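Local coordinates for LS-24 (Lathyrus sativus, PDB 3LP9), which probably binds hemin as a monomer and spermine as a dimer, and may take part in oxidative-stress responses and polyamine biosynthesis, at residues A122-T127 with N184-F189; Y133-D138 with S160-F165; Y194-V199 with V215-S220. One frame throughout, in Å; residues are numbered along the deposited sequence.

Interaction 1 (A122-T127 with N184-F189)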
loop_
_atom_site.group_PDB
_atom_site.type_symbol
_atom_site.label_atom_id
_atom_site.label_comp_id
_atom_site.label_asym_id
_atom_site.label_seq_id
_atom_site.Cartn_x
_atom_site.Cartn_y
_atom_site.Cartn_z
ATOM N N ALA A 122 18.011 -3.437 1.294
ATOM C CA ALA A 122 18.789 -3.022 0.168
ATOM C C ALA A 122 18.904 -4.129 -0.889
ATOM O O ALA A 122 18.640 -5.295 -0.581
ATOM C CB ALA A 122 20.206 -2.640 0.669
ATOM N N ALA A 123 19.402 -3.768 -2.089
ATOM C CA ALA A 123 19.476 -4.672 -3.229
ATOM C C ALA A 123 20.320 -4.059 -4.308
ATOM O O ALA A 123 20.374 -2.855 -4.435
ATOM C CB ALA A 123 18.107 -4.935 -3.792
ATOM N N TYR A 124 20.928 -4.907 -5.142
ATOM C CA TYR A 124 21.693 -4.465 -6.295
ATOM C C TYR A 124 21.636 -5.533 -7.345
ATOM O O TYR A 124 21.460 -6.714 -7.049
ATOM C CB TYR A 124 23.182 -4.153 -5.965
ATOM C CG TYR A 124 24.058 -5.300 -5.515
ATOM C CD1 TYR A 124 24.199 -5.629 -4.143
ATOM C CD2 TYR A 124 24.781 -6.069 -6.441
ATOM C CE1 TYR A 124 25.063 -6.705 -3.721
ATOM C CE2 TYR A 124 25.593 -7.107 -6.038
ATOM C CZ TYR A 124 25.747 -7.425 -4.661
ATOM O OH TYR A 124 26.613 -8.491 -4.331
ATOM N N ARG A 125 21.804 -5.072 -8.587
ATOM C CA ARG A 125 21.777 -5.854 -9.827
ATOM C C ARG A 125 23.095 -6.581 -10.070
ATOM O O ARG A 125 24.124 -5.976 -10.215
ATOM C CB ARG A 125 21.485 -4.880 -10.981
ATOM C CG ARG A 125 21.331 -5.521 -12.363
ATOM C CD ARG A 125 20.192 -6.542 -12.266
ATOM N NE ARG A 125 19.719 -6.941 -13.554
ATOM C CZ ARG A 125 20.240 -7.913 -14.283
ATOM N NH1 ARG A 125 21.292 -8.588 -13.876
ATOM N NH2 ARG A 125 19.680 -8.194 -15.439
ATOM N N SER A 126 23.074 -7.899 -10.133
ATOM C CA SER A 126 24.302 -8.618 -10.497
ATOM C C SER A 126 24.617 -8.367 -11.980
ATOM O O SER A 126 23.720 -8.071 -12.768
ATOM C CB SER A 126 24.108 -10.108 -10.263
ATOM O OG SER A 126 25.170 -10.890 -10.837
ATOM N N THR A 127 25.890 -8.496 -12.369
ATOM C CA THR A 127 26.289 -8.313 -13.761
ATOM C C THR A 127 25.867 -9.609 -14.452
ATOM O O THR A 127 25.801 -9.725 -15.701
ATOM C CB THR A 127 27.880 -8.133 -13.922
ATOM O OG1 THR A 127 28.553 -9.112 -13.134
ATOM C CG2 THR A 127 28.331 -6.798 -13.483
ATOM N N ASN A 184 31.272 -4.947 -12.053
ATOM C CA ASN A 184 31.420 -5.665 -10.790
ATOM C C ASN A 184 31.837 -4.830 -9.558
ATOM O O ASN A 184 32.441 -5.360 -8.599
ATOM C CB ASN A 184 32.311 -6.898 -10.950
ATOM C CG ASN A 184 31.618 -7.989 -11.685
ATOM O OD1 ASN A 184 30.468 -8.301 -11.415
ATOM N ND2 ASN A 184 32.321 -8.611 -12.614
ATOM N N GLU A 185 31.480 -3.552 -9.565
ATOM C CA GLU A 185 31.709 -2.732 -8.408
ATOM C C GLU A 185 30.349 -2.344 -7.834
ATOM O O GLU A 185 29.409 -2.075 -8.581
ATOM C CB GLU A 185 32.540 -1.502 -8.747
ATOM C CG GLU A 185 33.991 -1.824 -9.054
ATOM C CD GLU A 185 34.846 -0.596 -9.250
ATOM O OE1 GLU A 185 34.574 0.494 -8.629
ATOM O OE2 GLU A 185 35.824 -0.746 -10.015
ATOM N N VAL A 186 30.247 -2.319 -6.504
ATOM C CA VAL A 186 28.957 -2.154 -5.834
ATOM C C VAL A 186 29.152 -1.164 -4.726
ATOM O O VAL A 186 30.223 -1.107 -4.145
ATOM C CB VAL A 186 28.364 -3.524 -5.294
ATOM C CG1 VAL A 186 26.957 -3.312 -4.799
ATOM C CG2 VAL A 186 28.391 -4.572 -6.386
ATOM N N TYR A 187 28.130 -0.344 -4.504
ATOM C CA TYR A 187 28.126 0.632 -3.462
ATOM C C TYR A 187 27.117 0.212 -2.430
ATOM O O TYR A 187 25.998 -0.149 -2.759
ATOM C CB TYR A 187 27.784 2.047 -3.993
ATOM C CG TYR A 187 28.834 2.706 -4.817
ATOM C CD1 TYR A 187 29.985 3.200 -4.233
ATOM C CD2 TYR A 187 28.687 2.831 -6.212
ATOM C CE1 TYR A 187 30.987 3.799 -5.004
ATOM C CE2 TYR A 187 29.647 3.433 -6.990
ATOM C CZ TYR A 187 30.803 3.897 -6.389
ATOM O OH TYR A 187 31.765 4.451 -7.154
ATOM N N PHE A 188 27.515 0.275 -1.167
ATOM C CA PHE A 188 26.660 -0.050 0.012
ATOM C C PHE A 188 26.656 1.175 0.863
ATOM O O PHE A 188 27.710 1.781 1.100
ATOM C CB PHE A 188 27.226 -1.265 0.836
ATOM C CG PHE A 188 27.174 -2.573 0.094
ATOM C CD1 PHE A 188 26.043 -3.414 0.196
ATOM C CD2 PHE A 188 28.223 -2.957 -0.751
ATOM C CE1 PHE A 188 25.978 -4.591 -0.548
ATOM C CE2 PHE A 188 28.155 -4.136 -1.460
ATOM C CZ PHE A 188 27.018 -4.957 -1.342
ATOM N N PHE A 189 25.472 1.563 1.329
ATOM C CA PHE A 189 25.366 2.735 2.212
ATOM C C PHE A 189 24.800 2.297 3.559
ATOM O O PHE A 189 24.032 1.315 3.665
ATOM C CB PHE A 189 24.442 3.814 1.613
ATOM C CG PHE A 189 24.827 4.277 0.217
ATOM C CD1 PHE A 189 26.017 4.989 -0.020
ATOM C CD2 PHE A 189 23.992 4.003 -0.872
ATOM C CE1 PHE A 189 26.359 5.412 -1.305
ATOM C CE2 PHE A 189 24.317 4.426 -2.179
ATOM C CZ PHE A 189 25.520 5.152 -2.384
#

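Interaction 2 (Y133-D138 with S160-F165)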
loop_
_atom_site.group_PDB
_atom_site.type_symbol
_atom_site.label_atom_id
_atom_site.label_comp_id
_atom_site.label_asym_id
_atom_site.label_seq_id
_atom_site.Cartn_x
_atom_site.Cartn_y
_atom_site.Cartn_z
ATOM N N TYR A 133 20.932 -9.456 -5.721
ATOM C CA TYR A 133 21.152 -9.687 -4.297
ATOM C C TYR A 133 20.336 -8.745 -3.484
ATOM O O TYR A 133 20.371 -7.551 -3.691
ATOM C CB TYR A 133 22.630 -9.537 -3.924
ATOM C CG TYR A 133 23.517 -10.487 -4.719
ATOM C CD1 TYR A 133 23.994 -11.694 -4.157
ATOM C CD2 TYR A 133 23.866 -10.184 -6.039
ATOM C CE1 TYR A 133 24.785 -12.545 -4.906
ATOM C CE2 TYR A 133 24.632 -11.034 -6.786
ATOM C CZ TYR A 133 25.087 -12.199 -6.224
ATOM O OH TYR A 133 25.886 -13.016 -6.995
ATOM N N LEU A 134 19.612 -9.293 -2.524
ATOM C CA LEU A 134 18.770 -8.494 -1.660
ATOM C C LEU A 134 19.173 -8.696 -0.180
ATOM O O LEU A 134 19.505 -9.794 0.214
ATOM C CB LEU A 134 17.260 -8.830 -1.944
ATOM C CG LEU A 134 16.820 -8.719 -3.422
ATOM C CD1 LEU A 134 17.043 -10.090 -4.110
ATOM C CD2 LEU A 134 15.442 -8.276 -3.687
ATOM N N PHE A 135 19.045 -7.639 0.640
ATOM C CA PHE A 135 19.465 -7.641 2.034
ATOM C C PHE A 135 18.347 -7.251 2.969
ATOM O O PHE A 135 17.631 -6.304 2.700
ATOM C CB PHE A 135 20.679 -6.677 2.243
ATOM C CG PHE A 135 21.887 -7.054 1.399
ATOM C CD1 PHE A 135 22.913 -7.842 1.922
ATOM C CD2 PHE A 135 21.962 -6.671 0.038
ATOM C CE1 PHE A 135 23.993 -8.200 1.143
ATOM C CE2 PHE A 135 23.044 -7.049 -0.796
ATOM C CZ PHE A 135 24.056 -7.808 -0.239
ATOM N N LYS A 136 18.222 -7.988 4.082
ATOM C CA LYS A 136 17.256 -7.673 5.140
ATOM C C LYS A 136 17.952 -7.986 6.449
ATOM O O LYS A 136 18.306 -9.138 6.694
ATOM C CB LYS A 136 15.950 -8.478 5.011
ATOM C CG LYS A 136 14.896 -8.186 6.103
ATOM C CD LYS A 136 14.674 -6.665 6.296
ATOM C CE LYS A 136 13.604 -6.391 7.290
ATOM N NZ LYS A 136 12.224 -6.801 6.875
ATOM N N GLY A 137 18.160 -6.969 7.285
ATOM C CA GLY A 137 18.962 -7.160 8.454
ATOM C C GLY A 137 20.277 -7.745 8.013
ATOM O O GLY A 137 20.863 -7.271 7.046
ATOM N N ASP A 138 20.724 -8.809 8.702
ATOM C CA ASP A 138 22.048 -9.409 8.462
ATOM C C ASP A 138 21.995 -10.600 7.530
ATOM O O ASP A 138 22.976 -11.282 7.326
ATOM C CB ASP A 138 22.738 -9.762 9.785
ATOM C CG ASP A 138 22.052 -10.872 10.557
ATOM O OD1 ASP A 138 21.014 -11.392 10.159
ATOM O OD2 ASP A 138 22.601 -11.256 11.593
ATOM N N SER A 160 28.761 -14.856 5.851
ATOM C CA SER A 160 28.959 -16.077 5.072
ATOM C C SER A 160 29.190 -15.765 3.566
ATOM O O SER A 160 29.847 -16.526 2.851
ATOM C CB SER A 160 27.775 -17.040 5.262
ATOM O OG SER A 160 26.708 -16.719 4.374
ATOM N N GLY A 161 28.671 -14.629 3.094
ATOM C CA GLY A 161 28.652 -14.351 1.669
ATOM C C GLY A 161 29.554 -13.207 1.303
ATOM O O GLY A 161 30.067 -13.189 0.197
ATOM N N TYR A 162 29.780 -12.279 2.228
ATOM C CA TYR A 162 30.642 -11.087 2.000
ATOM C C TYR A 162 31.746 -11.000 3.077
ATOM O O TYR A 162 31.633 -10.174 4.019
ATOM C CB TYR A 162 29.801 -9.787 2.044
ATOM C CG TYR A 162 28.731 -9.784 1.002
ATOM C CD1 TYR A 162 28.953 -9.163 -0.247
ATOM C CD2 TYR A 162 27.541 -10.496 1.187
ATOM C CE1 TYR A 162 28.008 -9.219 -1.260
ATOM C CE2 TYR A 162 26.590 -10.543 0.191
ATOM C CZ TYR A 162 26.818 -9.914 -1.031
ATOM O OH TYR A 162 25.887 -9.996 -2.050
ATOM N N PRO A 163 32.812 -11.805 2.940
ATOM C CA PRO A 163 33.884 -11.778 3.956
ATOM C C PRO A 163 34.480 -10.356 4.137
ATOM O O PRO A 163 34.905 -9.954 5.221
ATOM C CB PRO A 163 34.927 -12.778 3.392
ATOM C CG PRO A 163 34.081 -13.737 2.511
ATOM C CD PRO A 163 33.171 -12.710 1.822
ATOM N N CYS A 164 34.450 -9.583 3.068
ATOM C CA CYS A 164 34.985 -8.237 3.126
ATOM C C CYS A 164 34.204 -7.356 4.119
ATOM O O CYS A 164 34.695 -6.292 4.526
ATOM C CB CYS A 164 34.992 -7.629 1.722
ATOM S SG CYS A 164 33.377 -7.515 0.846
ATOM N N PHE A 165 32.988 -7.818 4.504
ATOM C CA PHE A 165 32.108 -7.070 5.428
ATOM C C PHE A 165 32.291 -7.463 6.891
ATOM O O PHE A 165 31.770 -6.788 7.761
ATOM C CB PHE A 165 30.640 -7.206 5.029
ATOM C CG PHE A 165 30.228 -6.318 3.852
ATOM C CD1 PHE A 165 30.981 -5.204 3.504
ATOM C CD2 PHE A 165 29.051 -6.587 3.137
ATOM C CE1 PHE A 165 30.571 -4.384 2.414
ATOM C CE2 PHE A 165 28.635 -5.784 2.093
ATOM C CZ PHE A 165 29.384 -4.679 1.729
#

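Interaction 3 (Y194-V199 with V215-S220)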
loop_
_atom_site.group_PDB
_atom_site.type_symbol
_atom_site.label_atom_id
_atom_site.label_comp_id
_atom_site.label_asym_id
_atom_site.label_seq_id
_atom_site.Cartn_x
_atom_site.Cartn_y
_atom_site.Cartn_z
ATOM N N TYR A 194 29.759 4.722 3.497
ATOM C CA TYR A 194 29.545 3.972 2.259
ATOM C C TYR A 194 30.751 3.004 2.172
ATOM O O TYR A 194 31.833 3.236 2.757
ATOM C CB TYR A 194 29.477 4.921 1.016
ATOM C CG TYR A 194 30.851 5.413 0.585
ATOM C CD1 TYR A 194 31.431 6.514 1.204
ATOM C CD2 TYR A 194 31.591 4.723 -0.380
ATOM C CE1 TYR A 194 32.760 6.919 0.887
ATOM C CE2 TYR A 194 32.878 5.112 -0.727
ATOM C CZ TYR A 194 33.465 6.193 -0.112
ATOM O OH TYR A 194 34.753 6.567 -0.436
ATOM N N ALA A 195 30.576 1.938 1.415
ATOM C CA ALA A 195 31.642 1.005 1.144
ATOM C C ALA A 195 31.553 0.787 -0.396
ATOM O O ALA A 195 30.485 0.563 -0.973
ATOM C CB ALA A 195 31.413 -0.248 1.916
ATOM N N ARG A 196 32.670 1.001 -1.068
ATOM C CA ARG A 196 32.776 0.726 -2.492
ATOM C C ARG A 196 33.408 -0.655 -2.569
ATOM O O ARG A 196 34.547 -0.830 -2.231
ATOM C CB ARG A 196 33.651 1.759 -3.181
ATOM C CG ARG A 196 33.727 1.475 -4.629
ATOM C CD ARG A 196 35.058 1.846 -5.103
ATOM N NE ARG A 196 35.106 2.524 -6.410
ATOM C CZ ARG A 196 35.974 3.497 -6.652
ATOM N NH1 ARG A 196 36.762 3.908 -5.665
ATOM N NH2 ARG A 196 36.024 4.075 -7.845
ATOM N N VAL A 197 32.622 -1.643 -2.989
ATOM C CA VAL A 197 33.113 -3.049 -2.995
ATOM C C VAL A 197 33.357 -3.573 -4.403
ATOM O O VAL A 197 32.668 -3.188 -5.340
ATOM C CB VAL A 197 32.087 -3.963 -2.235
ATOM C CG1 VAL A 197 32.521 -5.347 -2.204
ATOM C CG2 VAL A 197 31.942 -3.471 -0.804
ATOM N N LYS A 198 34.309 -4.493 -4.543
ATOM C CA LYS A 198 34.562 -5.221 -5.805
ATOM C C LYS A 198 34.139 -6.656 -5.558
ATOM O O LYS A 198 34.698 -7.333 -4.680
ATOM C CB LYS A 198 36.054 -5.158 -6.178
ATOM C CG LYS A 198 36.612 -6.337 -7.082
ATOM C CD LYS A 198 36.201 -6.151 -8.511
ATOM C CE LYS A 198 37.347 -5.537 -9.246
ATOM N NZ LYS A 198 37.112 -5.880 -10.702
ATOM N N VAL A 199 33.128 -7.115 -6.300
ATOM C CA VAL A 199 32.617 -8.459 -6.139
ATOM C C VAL A 199 32.971 -9.307 -7.362
ATOM O O VAL A 199 33.600 -8.854 -8.331
ATOM C CB VAL A 199 31.116 -8.520 -5.804
ATOM C CG1 VAL A 199 30.724 -7.452 -4.775
ATOM C CG2 VAL A 199 30.279 -8.309 -7.054
ATOM N N VAL A 215 29.786 12.065 1.899
ATOM C CA VAL A 215 30.022 13.467 1.483
ATOM C C VAL A 215 31.502 13.817 1.282
ATOM O O VAL A 215 31.807 14.862 0.724
ATOM C CB VAL A 215 29.281 14.516 2.459
ATOM C CG1 VAL A 215 27.784 14.165 2.545
ATOM C CG2 VAL A 215 29.851 14.519 3.849
ATOM N N ASP A 216 32.405 12.944 1.747
ATOM C CA ASP A 216 33.846 13.076 1.545
ATOM C C ASP A 216 34.142 12.610 0.150
ATOM O O ASP A 216 34.972 13.187 -0.551
ATOM C CB ASP A 216 34.605 12.196 2.522
ATOM C CG ASP A 216 34.686 12.813 3.902
ATOM O OD1 ASP A 216 34.490 14.035 4.007
ATOM O OD2 ASP A 216 34.924 12.080 4.907
ATOM N N TYR A 217 33.423 11.564 -0.235
ATOM C CA TYR A 217 33.561 10.894 -1.525
ATOM C C TYR A 217 32.812 11.616 -2.647
ATOM O O TYR A 217 33.283 11.691 -3.773
ATOM C CB TYR A 217 33.087 9.421 -1.406
ATOM C CG TYR A 217 33.287 8.577 -2.633
ATOM C CD1 TYR A 217 34.555 8.271 -3.111
ATOM C CD2 TYR A 217 32.203 7.999 -3.287
ATOM C CE1 TYR A 217 34.703 7.456 -4.222
ATOM C CE2 TYR A 217 32.391 7.208 -4.377
ATOM C CZ TYR A 217 33.616 6.970 -4.848
ATOM O OH TYR A 217 33.743 6.177 -5.985
ATOM N N TRP A 218 31.638 12.145 -2.319
ATOM C CA TRP A 218 30.841 12.922 -3.259
ATOM C C TRP A 218 30.538 14.252 -2.667
ATOM O O TRP A 218 29.438 14.434 -2.173
ATOM C CB TRP A 218 29.534 12.205 -3.598
ATOM C CG TRP A 218 29.730 11.010 -4.502
ATOM C CD1 TRP A 218 30.460 10.956 -5.652
ATOM C CD2 TRP A 218 29.183 9.707 -4.323
ATOM N NE1 TRP A 218 30.427 9.694 -6.192
ATOM C CE2 TRP A 218 29.638 8.906 -5.388
ATOM C CE3 TRP A 218 28.365 9.116 -3.337
ATOM C CZ2 TRP A 218 29.257 7.568 -5.531
ATOM C CZ3 TRP A 218 28.011 7.769 -3.469
ATOM C CH2 TRP A 218 28.457 7.021 -4.567
ATOM N N PRO A 219 31.507 15.198 -2.712
ATOM C CA PRO A 219 31.301 16.525 -2.153
ATOM C C PRO A 219 30.027 17.272 -2.613
ATOM O O PRO A 219 29.513 18.110 -1.877
ATOM C CB PRO A 219 32.589 17.265 -2.551
ATOM C CG PRO A 219 33.607 16.223 -2.564
ATOM C CD PRO A 219 32.883 15.098 -3.264
ATOM N N SER A 220 29.541 16.985 -3.816
ATOM C CA SER A 220 28.248 17.510 -4.326
ATOM C C SER A 220 27.041 17.193 -3.415
ATOM O O SER A 220 25.981 17.837 -3.511
ATOM C CB SER A 220 28.023 16.911 -5.702
ATOM O OG SER A 220 27.750 15.505 -5.590
#

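Interaction 1 (A122-T127 with N184-F189)
Tyr124 and Val186 meet where two neighbouring blades of the four-bladed hemopexin β-propeller pack face on face: 122-125 is the first strand of one four-stranded sheet and 185-190 the second strand of the next. The touching parts run in opposite directions, but the contact is made by side chains. CG1 of Val186 stands over one face of the tyrosine ring, 3.7 Å from its centroid and close to the ring normal, a CH-pi contact shifted toward the CG end, where CG1 lies 3.6 Å from Tyr124 CG. The second methyl, CG2, reaches the CD2-CE2 side of the same ring. Tyr124 leaves its strand toward the next blade, and chi1 of 65°, with CG between the backbone N and the carbonyl carbon, sets the ring against Val186. Further along the ring, CE1 of Tyr124 comes within 3.5 Å of Phe188 CZ; these two rings meet obliquely, with planes almost perpendicular at 86°.

At the end of the contact nearer solvent the chemistry turns polar. Asn184, in the turn before its strand, accepts a hydrogen bond from Thr127: OG1 lies 2.7 Å from Asn184 OD1, tilted 28° from the carbonyl plane, and Thr127 CG2 rests 3.3 Å from that same oxygen.

Around these groups, Tyr133 on the adjacent strand lays its ring nearly parallel to that of Tyr124, whose hydroxyl is hydrogen-bonded to Tyr162, and Phe170 and Val197 flank Phe188. Behind Val186 the sheet continues, with Val197 N 2.7 Å from Val186 O.

Interaction 2 (Y133-D138 with S160-F165)
The phenol oxygen of Tyr162 is lodged between the aromatic side chains of Tyr133 and Phe135 and is hydrogen-bonded to the hydroxyl of Tyr124 on strand 122-125, which lies next to strand 131-136 in the sheet. Its distances are 3.3 Å from OH to Tyr133 CD1 and 3.4 Å from OH to Phe135 CZ, so a buried polar atom is enclosed by carbon on two sides and satisfied through one hydroxyl partner. Within the propeller blade, Tyr133 and Phe135 come from strand 131-136 and point to the same side of the sheet, whereas Tyr162 comes from the turn just after helix 158-161 and reaches back over that sheet face.

Phe135 and Tyr162 approach from opposite directions. The CE1-CZ rim of the phenylalanine meets the CE2-CZ side of the tyrosine; Tyr162 CZ sits in plane at the edge of the Phe135 ring, 3.6 Å from Phe135 CZ. With centroids 5.4 Å apart and planes at 55°, the pair is oblique overall. Tyr133 meets only the tip of Tyr162, whose OH lies beside its CD1 and CG and 3.8 Å from its CB. In Tyr162, CG is anti to the carbonyl carbon (chi1 -60°), which sends the phenol back toward the strand.

Phe165 N donates to Tyr162 O (2.8 Å) as the chain enters the short 3-10 segment 163-165. Tyr140 packs edge-to-face with the Tyr162 ring, and Ile158 touches Phe135.

At the far end of strand 131-136, Gly137 N is hydrogen-bonded to OD2 of Asp121, a calcium ligand. With no hydrogen bond between the two segments, the contact relies on aromatic surfaces, and the orientation of the Tyr162 phenol is probably set by its hydroxyl bond.

Interaction 3 (Y194-V199 with V215-S220)
Tyr194, on strand 193-198, lays its ring against that of Tyr217 at the end of helix 214-217. The two form an offset stack, centroids 4.6 Å apart and planes inclined by 23°. The slip brings the hydroxyl end of Tyr194 over the root of the other ring: OH lies 3.2 Å from Tyr217 CD1, and Tyr194 CE1 lies 3.4 Å from Tyr217 CB.

Two residues on, Arg196 meets the opposite end of the same tyrosine. Its chain, bent at chi2 and chi3, carries the guanidinium to where Tyr217 OH sits 3.5 Å above the centre of one face, while NE forms a salt bridge with Glu185. Tyr217 reaches both partners with CG anti to its backbone N (chi1 -175°), and its hydroxyl is hydrogen-bonded to Tyr187. Its CD2 also rests over the face of the next residue, Trp218.

With an alanine at Tyr217, the Tyr194 ring would probably lose its stacking partner, the Arg196 guanidinium the oxygen over its face, and the Tyr187 hydroxyl its mate. The stack joins the helix end to the strand; Arg196 adds a contact without a hydrogen bond, and its positive charge is probably balanced by Glu185.

Interactions 1 and 2 share one sheet and interactions 1 and 3 the next, so interaction 1 is the joint between two blades; the centres of interactions 2 and 3 lie about 14 Å from the centre of the chain, that of interaction 1 about 7 Å. Hydroxyl hydrogen bonds link them: Tyr124 OH to Tyr162 OH (2.8 Å) joins interactions 1 and 2, Tyr187 OH to Tyr217 OH (2.9 Å) interactions 1 and 3. Phe165 extends the seam, packing edge-to-face with Phe188 and placing CE1 3.6 Å from Val197 CG2. The calcium ion, bound at Asn7, Asp65, Asp121 and Asp175, lies about 9 Å from the Phe135 side chain and about 11 Å from that of Phe188.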